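PDB 6VBK: Lon211 from Mycobacterium tuberculosis, which probably recognises and binds protein substrates as the N-terminal domain of an ATP-dependent Lon protease. Local coordinates for residues L14-P18 with E39-I44; G22-P26 with K186-L190; R134-A139 with V195-E200; L145-I149 with T206-L210. All blocks are in the same frame, centred on the assembly; numbering follows the deposited sequence.

Interaction 1 closes the first and shortest loop, laying helix 38-50 on strand 9-19 within the N-terminal beta domain. From inside that loop, 22-26 reaches forward to 186-190, so interaction 2 crosses interaction 1 and ties the beta domain to the C-terminal helices. Interactions 3 and 4 join helix 133-153 to helix 195-207 at two levels, their centres about 16 Å apart, each closing a loop of some 55 residues with helices and no strand; they cross each other and interaction 2, and none of the four nests. Interaction 1 is in series with both and lies across the chain's centre from them. Interactions 2 and 3 touch where Val189 O meets Arg198 CD at 3.1 Å.

Interaction 1. Residues L14-P18 with E39-I44; sequences LPVLP and EVRAAI
A helix laid on a beta strand is a basic alpha/beta packing unit, and here helix 38-50 covers strand 9-19 in the beta domain of the Lon N-terminal region. The extended segment 14-18 and the helical segment 39-44 run nearly antiparallel (157°), their axes 7.5 Å apart at closest, with Leu17 CA and Ala43 CA 5.5 Å apart. Glu39 comes first: its OE1 lies 3.7 Å from Pro18 CG and forms a salt bridge with Arg71. One residue on, Val40 (chi1 t) places CG1 3.7 Å from Leu17 CD2 and CG2 4.1 Å from Pro18 O. Ala43 points at the strand; its CB sits 3.6 Å from Val16 O and 4.0 Å from Leu17 CB, and its carbonyl O is 3.6 Å from Pro15 CG. Last, Ile44 brings CG1 to 3.9 Å from Leu17 CD1, with Leu17 in a t,t rotamer. The short Ala43 side chain permits the close approach, and the segments meet by van der Waals packing, largely apolar.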
loop_
_atom_site.group_PDB
_atom_site.type_symbol
_atom_site.label_atom_id
_atom_site.label_comp_id
_atom_site.label_asym_id
_atom_site.label_seq_id
_atom_site.Cartn_x
_atom_site.Cartn_y
_atom_site.Cartn_z
ATOM N N LEU B 14 10.385 -7.248 -0.631
ATOM C CA LEU B 14 11.101 -8.340 0.010
ATOM C C LEU B 14 11.878 -9.137 -1.026
ATOM O O LEU B 14 11.461 -9.226 -2.187
ATOM C CB LEU B 14 10.137 -9.281 0.750
ATOM C CG LEU B 14 9.285 -8.662 1.859
ATOM C CD1 LEU B 14 8.177 -9.615 2.270
ATOM C CD2 LEU B 14 10.152 -8.291 3.053
ATOM N N PRO B 15 13.008 -9.727 -0.636
ATOM C CA PRO B 15 13.711 -10.639 -1.544
ATOM C C PRO B 15 13.030 -11.998 -1.577
ATOM O O PRO B 15 12.563 -12.506 -0.554
ATOM C CB PRO B 15 15.114 -10.728 -0.935
ATOM C CG PRO B 15 14.886 -10.516 0.524
ATOM C CD PRO B 15 13.721 -9.561 0.643
ATOM N N VAL B 16 12.973 -12.584 -2.767
ATOM C CA VAL B 16 12.283 -13.854 -2.959
ATOM C C VAL B 16 13.225 -14.997 -2.605
ATOM O O VAL B 16 14.295 -15.145 -3.206
ATOM C CB VAL B 16 11.767 -13.993 -4.398
ATOM C CG1 VAL B 16 11.229 -15.396 -4.629
ATOM C CG2 VAL B 16 10.693 -12.959 -4.675
ATOM N N LEU B 17 12.815 -15.798 -1.623
ATOM C CA LEU B 17 13.581 -17.011 -1.248
ATOM C C LEU B 17 12.784 -18.196 -1.794
ATOM O O LEU B 17 11.793 -18.579 -1.164
ATOM C CB LEU B 17 13.744 -17.082 0.272
ATOM C CG LEU B 17 14.886 -17.971 0.759
ATOM C CD1 LEU B 17 15.288 -17.614 2.180
ATOM C CD2 LEU B 17 14.508 -19.438 0.659
ATOM N N PRO B 18 13.129 -18.728 -2.984
ATOM C CA PRO B 18 12.372 -19.821 -3.590
ATOM C C PRO B 18 12.510 -21.159 -2.854
ATOM O O PRO B 18 13.591 -21.483 -2.422
ATOM C CB PRO B 18 12.995 -19.935 -4.987
ATOM C CG PRO B 18 14.408 -19.450 -4.794
ATOM C CD PRO B 18 14.282 -18.329 -3.787
ATOM N N GLU B 39 20.938 -19.342 -4.699
ATOM C CA GLU B 39 19.713 -18.549 -4.697
ATOM C C GLU B 39 19.218 -18.287 -3.280
ATOM O O GLU B 39 18.824 -17.162 -2.950
ATOM C CB GLU B 39 18.633 -19.252 -5.519
ATOM C CG GLU B 39 18.934 -19.329 -7.008
ATOM C CD GLU B 39 17.876 -20.097 -7.775
ATOM O OE1 GLU B 39 17.012 -20.727 -7.128
ATOM O OE2 GLU B 39 17.902 -20.064 -9.023
ATOM N N VAL B 40 19.234 -19.312 -2.425
ATOM C CA VAL B 40 18.714 -19.150 -1.070
ATOM C C VAL B 40 19.635 -18.260 -0.244
ATOM O O VAL B 40 19.172 -17.380 0.493
ATOM C CB VAL B 40 18.507 -20.525 -0.408
ATOM C CG1 VAL B 40 18.029 -20.360 1.026
ATOM C CG2 VAL B 40 17.510 -21.348 -1.208
ATOM N N ARG B 41 20.949 -18.466 -0.356
ATOM C CA ARG B 41 21.888 -17.657 0.414
ATOM C C ARG B 41 21.909 -16.210 -0.064
ATOM O O ARG B 41 22.142 -15.298 0.737
ATOM C CB ARG B 41 23.291 -18.261 0.340
ATOM C CG ARG B 41 24.259 -17.694 1.367
ATOM C CD ARG B 41 25.678 -18.197 1.142
ATOM N NE ARG B 41 25.790 -19.645 1.298
ATOM C CZ ARG B 41 26.141 -20.252 2.427
ATOM N NH1 ARG B 41 26.415 -19.538 3.510
ATOM N NH2 ARG B 41 26.220 -21.574 2.474
ATOM N N ALA B 42 21.670 -15.977 -1.357
ATOM C CA ALA B 42 21.633 -14.608 -1.861
ATOM C C ALA B 42 20.405 -13.867 -1.350
ATOM O O ALA B 42 20.465 -12.659 -1.091
ATOM C CB ALA B 42 21.666 -14.604 -3.389
ATOM N N ALA B 43 19.281 -14.573 -1.201
ATOM C CA ALA B 43 18.080 -13.947 -0.659
ATOM C C ALA B 43 18.282 -13.535 0.794
ATOM O O ALA B 43 17.832 -12.460 1.209
ATOM C CB ALA B 43 16.888 -14.893 -0.789
ATOM N N ILE B 44 18.961 -14.374 1.579
ATOM C CA ILE B 44 19.205 -14.044 2.979
ATOM C C ILE B 44 20.173 -12.872 3.092
ATOM O O ILE B 44 20.002 -11.989 3.942
ATOM C CB ILE B 44 19.720 -15.283 3.734
ATOM C CG1 ILE B 44 18.667 -16.395 3.701
ATOM C CG2 ILE B 44 20.088 -14.928 5.168
ATOM C CD1 ILE B 44 19.065 -17.639 4.462
#

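Interaction 2. Residues G22-P26 with K186-L190; sequences GVVLP and KIEVL
This contact joins the two parts of the Lon N-terminal fold: the 22-26 connection between strands 9-19 and 29-33 of the beta domain packs on helix 183-191 of the helical part. Gly22 has phi/psi 94/149, where a CB would collide with the preceding carbonyl O, so the position calls for glycine; its N is hydrogen-bonded to Asp183 OD2. From Val23 onward the backbone is extended. Val23 (chi1 t) points at the helix, its CA 6.2 Å from Lys186 CA. Its CB is 3.8 Å from Lys186 CB, its CG2 3.6 Å from Ile187 CG1 and its CG1 4.0 Å from Leu190 CD2. Lys186 is extended beyond an m chi1, and its NZ is hydrogen-bonded to Gly176 O. Val24 points away from the helix and touches Leu68 of strand 65-70. Leu25, with CA 6.3 Å from Leu190 CA, adopts the m,t rotamer, so its end nears the helix: CD1 lies 3.7 Å from Val189 CG1, CD2 4.0 Å from Lys186 O and 3.6 Å from Leu190 CB.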
loop_
_atom_site.group_PDB
_atom_site.type_symbol
_atom_site.label_atom_id
_atom_site.label_comp_id
_atom_site.label_asym_id
_atom_site.label_seq_id
_atom_site.Cartn_x
_atom_site.Cartn_y
_atom_site.Cartn_z
ATOM N N GLY B 22 8.292 -28.196 -0.608
ATOM C CA GLY B 22 7.740 -27.811 0.703
ATOM C C GLY B 22 7.212 -26.391 0.688
ATOM O O GLY B 22 7.810 -25.545 0.004
ATOM N N VAL B 23 6.176 -26.131 1.485
ATOM C CA VAL B 23 5.561 -24.776 1.560
ATOM C C VAL B 23 5.609 -24.312 3.015
ATOM O O VAL B 23 5.161 -25.070 3.891
ATOM C CB VAL B 23 4.114 -24.803 1.034
ATOM C CG1 VAL B 23 3.367 -23.522 1.366
ATOM C CG2 VAL B 23 4.061 -25.083 -0.459
ATOM N N VAL B 24 6.119 -23.103 3.248
ATOM C CA VAL B 24 6.181 -22.547 4.629
ATOM C C VAL B 24 4.940 -21.677 4.841
ATOM O O VAL B 24 4.810 -20.650 4.154
ATOM C CB VAL B 24 7.479 -21.755 4.863
ATOM C CG1 VAL B 24 7.534 -21.178 6.266
ATOM C CG2 VAL B 24 8.707 -22.606 4.588
ATOM N N LEU B 25 4.054 -22.101 5.742
ATOM C CA LEU B 25 2.845 -21.353 6.037
ATOM C C LEU B 25 3.054 -20.469 7.257
ATOM O O LEU B 25 3.972 -20.697 8.050
ATOM C CB LEU B 25 1.674 -22.313 6.278
ATOM C CG LEU B 25 1.285 -23.191 5.088
ATOM C CD1 LEU B 25 0.157 -24.139 5.461
ATOM C CD2 LEU B 25 0.895 -22.332 3.896
ATOM N N PRO B 26 2.235 -19.430 7.424
ATOM C CA PRO B 26 2.342 -18.604 8.633
ATOM C C PRO B 26 2.167 -19.442 9.891
ATOM O O PRO B 26 1.290 -20.304 9.971
ATOM C CB PRO B 26 1.206 -17.589 8.468
ATOM C CG PRO B 26 1.023 -17.484 6.990
ATOM C CD PRO B 26 1.283 -18.862 6.452
ATOM N N LYS B 186 -0.857 -27.658 -0.318
ATOM C CA LYS B 186 -0.283 -26.683 0.606
ATOM C C LYS B 186 -0.230 -25.291 -0.011
ATOM O O LYS B 186 -0.452 -24.291 0.682
ATOM C CB LYS B 186 1.113 -27.134 1.038
ATOM C CG LYS B 186 1.123 -28.404 1.875
ATOM C CD LYS B 186 2.538 -28.803 2.258
ATOM C CE LYS B 186 2.547 -30.072 3.095
ATOM N NZ LYS B 186 3.930 -30.461 3.483
ATOM N N ILE B 187 0.068 -25.203 -1.310
ATOM C CA ILE B 187 0.085 -23.906 -1.981
ATOM C C ILE B 187 -1.309 -23.291 -1.978
ATOM O O ILE B 187 -1.469 -22.074 -1.809
ATOM C CB ILE B 187 0.644 -24.049 -3.411
ATOM C CG1 ILE B 187 2.129 -24.415 -3.370
ATOM C CG2 ILE B 187 0.443 -22.765 -4.204
ATOM C CD1 ILE B 187 2.669 -24.940 -4.681
ATOM N N GLU B 188 -2.342 -24.122 -2.149
ATOM C CA GLU B 188 -3.711 -23.623 -2.084
ATOM C C GLU B 188 -4.070 -23.163 -0.678
ATOM O O GLU B 188 -4.842 -22.209 -0.517
ATOM C CB GLU B 188 -4.690 -24.696 -2.558
ATOM C CG GLU B 188 -6.086 -24.165 -2.833
ATOM C CD GLU B 188 -7.043 -25.238 -3.309
ATOM O OE1 GLU B 188 -8.263 -24.970 -3.343
ATOM O OE2 GLU B 188 -6.580 -26.347 -3.649
ATOM N N VAL B 189 -3.534 -23.828 0.349
ATOM C CA VAL B 189 -3.682 -23.323 1.711
ATOM C C VAL B 189 -3.006 -21.965 1.836
ATOM O O VAL B 189 -3.552 -21.033 2.439
ATOM C CB VAL B 189 -3.116 -24.333 2.727
ATOM C CG1 VAL B 189 -3.301 -23.821 4.148
ATOM C CG2 VAL B 189 -3.779 -25.687 2.558
ATOM N N LEU B 190 -1.812 -21.829 1.258
ATOM C CA LEU B 190 -1.144 -20.534 1.224
ATOM C C LEU B 190 -1.919 -19.531 0.377
ATOM O O LEU B 190 -1.823 -18.319 0.604
ATOM C CB LEU B 190 0.278 -20.707 0.691
ATOM C CG LEU B 190 1.167 -19.471 0.571
ATOM C CD1 LEU B 190 1.289 -18.775 1.916
ATOM C CD2 LEU B 190 2.536 -19.865 0.040
#

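Interaction 3. Residues R134-A139 with V195-E200; sequences RAQELA and VVERLE
Two helices that run the same way at a shallow angle can share a long seam, as 134-139 and 195-200 illustrate. Both are helical, with i to i+4 bonds such as Leu138 N to Arg134 O and Glu200 N to Val196 O, each 3.0 Å. Their axes approach to 9.3 Å and cross at +23°. The register sets Ala135 CA 5.1 Å from Val196 CA and Leu138 CA 6.0 Å from Leu199 CA; the small Ala135 side chain suits the tighter level. Apolar packing dominates. Ala135 CB meets Val196 CG2 at 3.7 Å and Val195 CG1 at 4.0 Å, while Leu138 (m,t) sets CD1 3.8 Å from Val196 CG1 and CB 3.6 Å from Leu199 CD1. Leu199 (m,t) also brings CD1 to 3.5 Å from Ala135 O. At the solvent-facing edge, the aliphatic part of Arg134 lies on Val196, CD to CG1 3.7 Å, and its guanidinium pairs with Glu200 in a salt bridge; NH2 and OE2 are modelled too close, at 2.3 Å, so their exact positions are uncertain. Helix 168-173 covers the flank of this seam: Pro168 touches Val195 and Leu199, and Leu171 touches Ala139.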
loop_
_atom_site.group_PDB
_atom_site.type_symbol
_atom_site.label_atom_id
_atom_site.label_comp_id
_atom_site.label_asym_id
_atom_site.label_seq_id
_atom_site.Cartn_x
_atom_site.Cartn_y
_atom_site.Cartn_z
ATOM N N ARG B 134 -18.635 -19.325 12.690
ATOM C CA ARG B 134 -18.567 -20.556 11.909
ATOM C C ARG B 134 -17.142 -21.086 11.831
ATOM O O ARG B 134 -16.935 -22.305 11.826
ATOM C CB ARG B 134 -19.127 -20.316 10.506
ATOM C CG ARG B 134 -19.218 -21.555 9.626
ATOM C CD ARG B 134 -18.263 -21.464 8.448
ATOM N NE ARG B 134 -18.598 -22.409 7.387
ATOM C CZ ARG B 134 -19.402 -22.127 6.366
ATOM N NH1 ARG B 134 -19.956 -20.926 6.269
ATOM N NH2 ARG B 134 -19.654 -23.044 5.443
ATOM N N ALA B 135 -16.149 -20.194 11.777
ATOM C CA ALA B 135 -14.758 -20.636 11.761
ATOM C C ALA B 135 -14.390 -21.369 13.043
ATOM O O ALA B 135 -13.551 -22.276 13.021
ATOM C CB ALA B 135 -13.825 -19.445 11.546
ATOM N N GLN B 136 -15.006 -20.991 14.167
ATOM C CA GLN B 136 -14.760 -21.700 15.418
ATOM C C GLN B 136 -15.275 -23.133 15.351
ATOM O O GLN B 136 -14.637 -24.053 15.877
ATOM C CB GLN B 136 -15.413 -20.952 16.583
ATOM C CG GLN B 136 -14.977 -19.498 16.730
ATOM C CD GLN B 136 -13.645 -19.349 17.439
ATOM O OE1 GLN B 136 -12.585 -19.426 16.820
ATOM N NE2 GLN B 136 -13.694 -19.122 18.747
ATOM N N GLU B 137 -16.431 -23.341 14.710
ATOM C CA GLU B 137 -16.964 -24.692 14.565
ATOM C C GLU B 137 -16.142 -25.519 13.585
ATOM O O GLU B 137 -16.032 -26.740 13.749
ATOM C CB GLU B 137 -18.424 -24.643 14.113
ATOM C CG GLU B 137 -19.404 -24.207 15.191
ATOM C CD GLU B 137 -19.837 -22.761 15.047
ATOM O OE1 GLU B 137 -19.667 -21.988 16.012
ATOM O OE2 GLU B 137 -20.349 -22.399 13.966
ATOM N N LEU B 138 -15.572 -24.883 12.559
ATOM C CA LEU B 138 -14.683 -25.598 11.650
ATOM C C LEU B 138 -13.421 -26.055 12.369
ATOM O O LEU B 138 -12.901 -27.142 12.094
ATOM C CB LEU B 138 -14.326 -24.708 10.461
ATOM C CG LEU B 138 -15.483 -24.114 9.661
ATOM C CD1 LEU B 138 -14.969 -23.087 8.668
ATOM C CD2 LEU B 138 -16.246 -25.211 8.949
ATOM N N ALA B 139 -12.915 -25.234 13.293
ATOM C CA ALA B 139 -11.708 -25.593 14.029
ATOM C C ALA B 139 -11.963 -26.759 14.975
ATOM O O ALA B 139 -11.128 -27.663 15.090
ATOM C CB ALA B 139 -11.184 -24.381 14.799
ATOM N N VAL B 195 -10.127 -17.774 6.564
ATOM C CA VAL B 195 -9.896 -18.935 7.417
ATOM C C VAL B 195 -11.017 -19.958 7.270
ATOM O O VAL B 195 -10.780 -21.167 7.391
ATOM C CB VAL B 195 -9.716 -18.487 8.883
ATOM C CG1 VAL B 195 -10.963 -17.778 9.392
ATOM C CG2 VAL B 195 -9.367 -19.675 9.771
ATOM N N VAL B 196 -12.244 -19.506 6.997
ATOM C CA VAL B 196 -13.356 -20.438 6.825
ATOM C C VAL B 196 -13.109 -21.346 5.626
ATOM O O VAL B 196 -13.347 -22.558 5.687
ATOM C CB VAL B 196 -14.686 -19.671 6.697
ATOM C CG1 VAL B 196 -15.730 -20.517 5.983
ATOM C CG2 VAL B 196 -15.190 -19.258 8.071
ATOM N N GLU B 197 -12.610 -20.777 4.526
ATOM C CA GLU B 197 -12.335 -21.577 3.338
ATOM C C GLU B 197 -11.230 -22.596 3.591
ATOM O O GLU B 197 -11.348 -23.758 3.188
ATOM C CB GLU B 197 -11.960 -20.669 2.169
ATOM C CG GLU B 197 -13.097 -19.825 1.621
ATOM C CD GLU B 197 -12.639 -18.901 0.510
ATOM O OE1 GLU B 197 -11.960 -17.896 0.810
ATOM O OE2 GLU B 197 -12.943 -19.187 -0.667
ATOM N N ARG B 198 -10.148 -22.180 4.255
ATOM C CA ARG B 198 -9.018 -23.081 4.472
ATOM C C ARG B 198 -9.418 -24.278 5.325
ATOM O O ARG B 198 -9.140 -25.429 4.969
ATOM C CB ARG B 198 -7.858 -22.330 5.122
ATOM C CG ARG B 198 -7.198 -21.302 4.226
ATOM C CD ARG B 198 -5.746 -21.113 4.619
ATOM N NE ARG B 198 -5.585 -20.894 6.052
ATOM C CZ ARG B 198 -5.679 -19.707 6.639
ATOM N NH1 ARG B 198 -5.936 -18.626 5.915
ATOM N NH2 ARG B 198 -5.515 -19.599 7.949
ATOM N N LEU B 199 -10.056 -24.022 6.470
ATOM C CA LEU B 199 -10.535 -25.115 7.311
ATOM C C LEU B 199 -11.475 -26.024 6.530
ATOM O O LEU B 199 -11.326 -27.250 6.541
ATOM C CB LEU B 199 -11.225 -24.556 8.556
ATOM C CG LEU B 199 -10.309 -23.950 9.621
ATOM C CD1 LEU B 199 -11.114 -23.135 10.617
ATOM C CD2 LEU B 199 -9.532 -25.046 10.332
ATOM N N GLU B 200 -12.435 -25.427 5.821
ATOM C CA GLU B 200 -13.328 -26.185 4.957
ATOM C C GLU B 200 -12.576 -26.896 3.835
ATOM O O GLU B 200 -13.054 -27.919 3.334
ATOM C CB GLU B 200 -14.404 -25.240 4.414
ATOM C CG GLU B 200 -15.390 -24.680 5.418
ATOM C CD GLU B 200 -16.359 -23.703 4.777
ATOM O OE1 GLU B 200 -16.135 -23.329 3.608
ATOM O OE2 GLU B 200 -17.333 -23.292 5.440
#

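Interaction 4. Residues L145-I149 with T206-L210; sequences LVSAI and TRDHL
Segment 145-149 is helical, though its turn is held by weak bonds, Ile149 N to Leu145 O at 3.4 Å and Ala148 N to the same oxygen at 3.3 Å. Segment 206-210 begins helical at Thr206 and Arg207, with Leu210 N 3.0 Å and His209 N 3.2 Å from Thr206 O. Leu145 CA lies 6.6 Å from Thr206 CA and Ile149 CA 7.2 Å from Leu210 CA; the segments keep the same general sense along the chain but diverge markedly. Thr206 CG2 sits between two side chains, 3.8 Å from Leu145 CB and 3.7 Å from Ile149 CD1, which an m,t rotamer brings within reach; Thr206 OG1 bonds back to Val202 O. Leu210 reaches across with CD2 3.6 Å from Ile149 CG1 and 4.2 Å from Ala148 CB, and CD1 3.7 Å from Leu145 O. Leu145, also m,t, sets CD2 over one face of the Arg207 guanidinium, 3.7 Å from NH1; that guanidinium also forms a salt bridge to Glu141. The end of helix 195-207 and the residues following it thus pack on helix 133-153, mainly through apolar contacts, within the helical bundle that forms the C-terminal part of this domain, as in other Lon N-terminal domains.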
loop_
_atom_site.group_PDB
_atom_site.type_symbol
_atom_site.label_atom_id
_atom_site.label_comp_id
_atom_site.label_asym_id
_atom_site.label_seq_id
_atom_site.Cartn_x
_atom_site.Cartn_y
_atom_site.Cartn_z
ATOM N N LEU B 145 -10.278 -34.509 13.537
ATOM C CA LEU B 145 -9.723 -35.238 12.400
ATOM C C LEU B 145 -8.209 -35.370 12.519
ATOM O O LEU B 145 -7.656 -36.465 12.360
ATOM C CB LEU B 145 -10.101 -34.539 11.094
ATOM C CG LEU B 145 -11.583 -34.224 10.884
ATOM C CD1 LEU B 145 -11.808 -33.545 9.540
ATOM C CD2 LEU B 145 -12.423 -35.484 10.998
ATOM N N VAL B 146 -7.520 -34.260 12.798
ATOM C CA VAL B 146 -6.065 -34.301 12.890
ATOM C C VAL B 146 -5.620 -35.067 14.132
ATOM O O VAL B 146 -4.531 -35.655 14.149
ATOM C CB VAL B 146 -5.489 -32.871 12.860
ATOM C CG1 VAL B 146 -5.924 -32.085 14.090
ATOM C CG2 VAL B 146 -3.972 -32.902 12.742
ATOM N N SER B 147 -6.446 -35.090 15.180
ATOM C CA SER B 147 -6.089 -35.846 16.377
ATOM C C SER B 147 -6.042 -37.341 16.090
ATOM O O SER B 147 -5.143 -38.041 16.569
ATOM C CB SER B 147 -7.075 -35.551 17.507
ATOM O OG SER B 147 -6.963 -34.210 17.948
ATOM N N ALA B 148 -6.998 -37.846 15.306
ATOM C CA ALA B 148 -7.015 -39.270 14.987
ATOM C C ALA B 148 -5.778 -39.672 14.195
ATOM O O ALA B 148 -5.198 -40.739 14.434
ATOM C CB ALA B 148 -8.287 -39.620 14.217
ATOM N N ILE B 149 -5.355 -38.827 13.252
ATOM C CA ILE B 149 -4.154 -39.120 12.474
ATOM C C ILE B 149 -2.914 -39.063 13.359
ATOM O O ILE B 149 -2.044 -39.940 13.285
ATOM C CB ILE B 149 -4.042 -38.153 11.279
ATOM C CG1 ILE B 149 -5.181 -38.394 10.287
ATOM C CG2 ILE B 149 -2.695 -38.304 10.589
ATOM C CD1 ILE B 149 -5.102 -37.531 9.043
ATOM N N THR B 206 -8.470 -33.956 4.845
ATOM C CA THR B 206 -8.122 -34.819 5.969
ATOM C C THR B 206 -9.049 -36.024 6.044
ATOM O O THR B 206 -8.604 -37.142 6.329
ATOM C CB THR B 206 -8.175 -34.030 7.276
ATOM O OG1 THR B 206 -7.498 -32.778 7.109
ATOM C CG2 THR B 206 -7.509 -34.812 8.396
ATOM N N ARG B 207 -10.343 -35.813 5.797
ATOM C CA ARG B 207 -11.294 -36.918 5.818
ATOM C C ARG B 207 -10.994 -37.923 4.714
ATOM O O ARG B 207 -11.038 -39.138 4.939
ATOM C CB ARG B 207 -12.718 -36.381 5.677
ATOM C CG ARG B 207 -13.807 -37.373 6.046
ATOM C CD ARG B 207 -14.440 -37.001 7.376
ATOM N NE ARG B 207 -14.806 -35.588 7.417
ATOM C CZ ARG B 207 -15.446 -35.008 8.427
ATOM N NH1 ARG B 207 -15.802 -35.721 9.487
ATOM N NH2 ARG B 207 -15.735 -33.715 8.376
ATOM N N ASP B 208 -10.679 -37.436 3.512
ATOM C CA ASP B 208 -10.402 -38.324 2.391
ATOM C C ASP B 208 -9.043 -39.004 2.494
ATOM O O ASP B 208 -8.731 -39.854 1.654
ATOM C CB ASP B 208 -10.505 -37.553 1.075
ATOM C CG ASP B 208 -11.914 -37.077 0.792
ATOM O OD1 ASP B 208 -12.836 -37.465 1.539
ATOM O OD2 ASP B 208 -12.100 -36.310 -0.174
ATOM N N HIS B 209 -8.231 -38.646 3.487
ATOM C CA HIS B 209 -7.022 -39.397 3.793
ATOM C C HIS B 209 -7.205 -40.348 4.967
ATOM O O HIS B 209 -6.515 -41.370 5.037
ATOM C CB HIS B 209 -5.858 -38.447 4.091
ATOM C CG HIS B 209 -4.546 -39.145 4.276
ATOM N ND1 HIS B 209 -4.158 -39.695 5.478
ATOM C CD2 HIS B 209 -3.537 -39.390 3.407
ATOM C CE1 HIS B 209 -2.965 -40.246 5.343
ATOM N NE2 HIS B 209 -2.566 -40.074 4.096
ATOM N N LEU B 210 -8.120 -40.036 5.879
ATOM C CA LEU B 210 -8.432 -40.918 6.996
ATOM C C LEU B 210 -9.133 -42.182 6.508
ATOM O O LEU B 210 -9.549 -43.020 7.306
ATOM C CB LEU B 210 -9.305 -40.194 8.025
ATOM C CG LEU B 210 -8.583 -39.540 9.204
ATOM C CD1 LEU B 210 -9.506 -38.579 9.936
ATOM C CD2 LEU B 210 -8.062 -40.606 10.155
#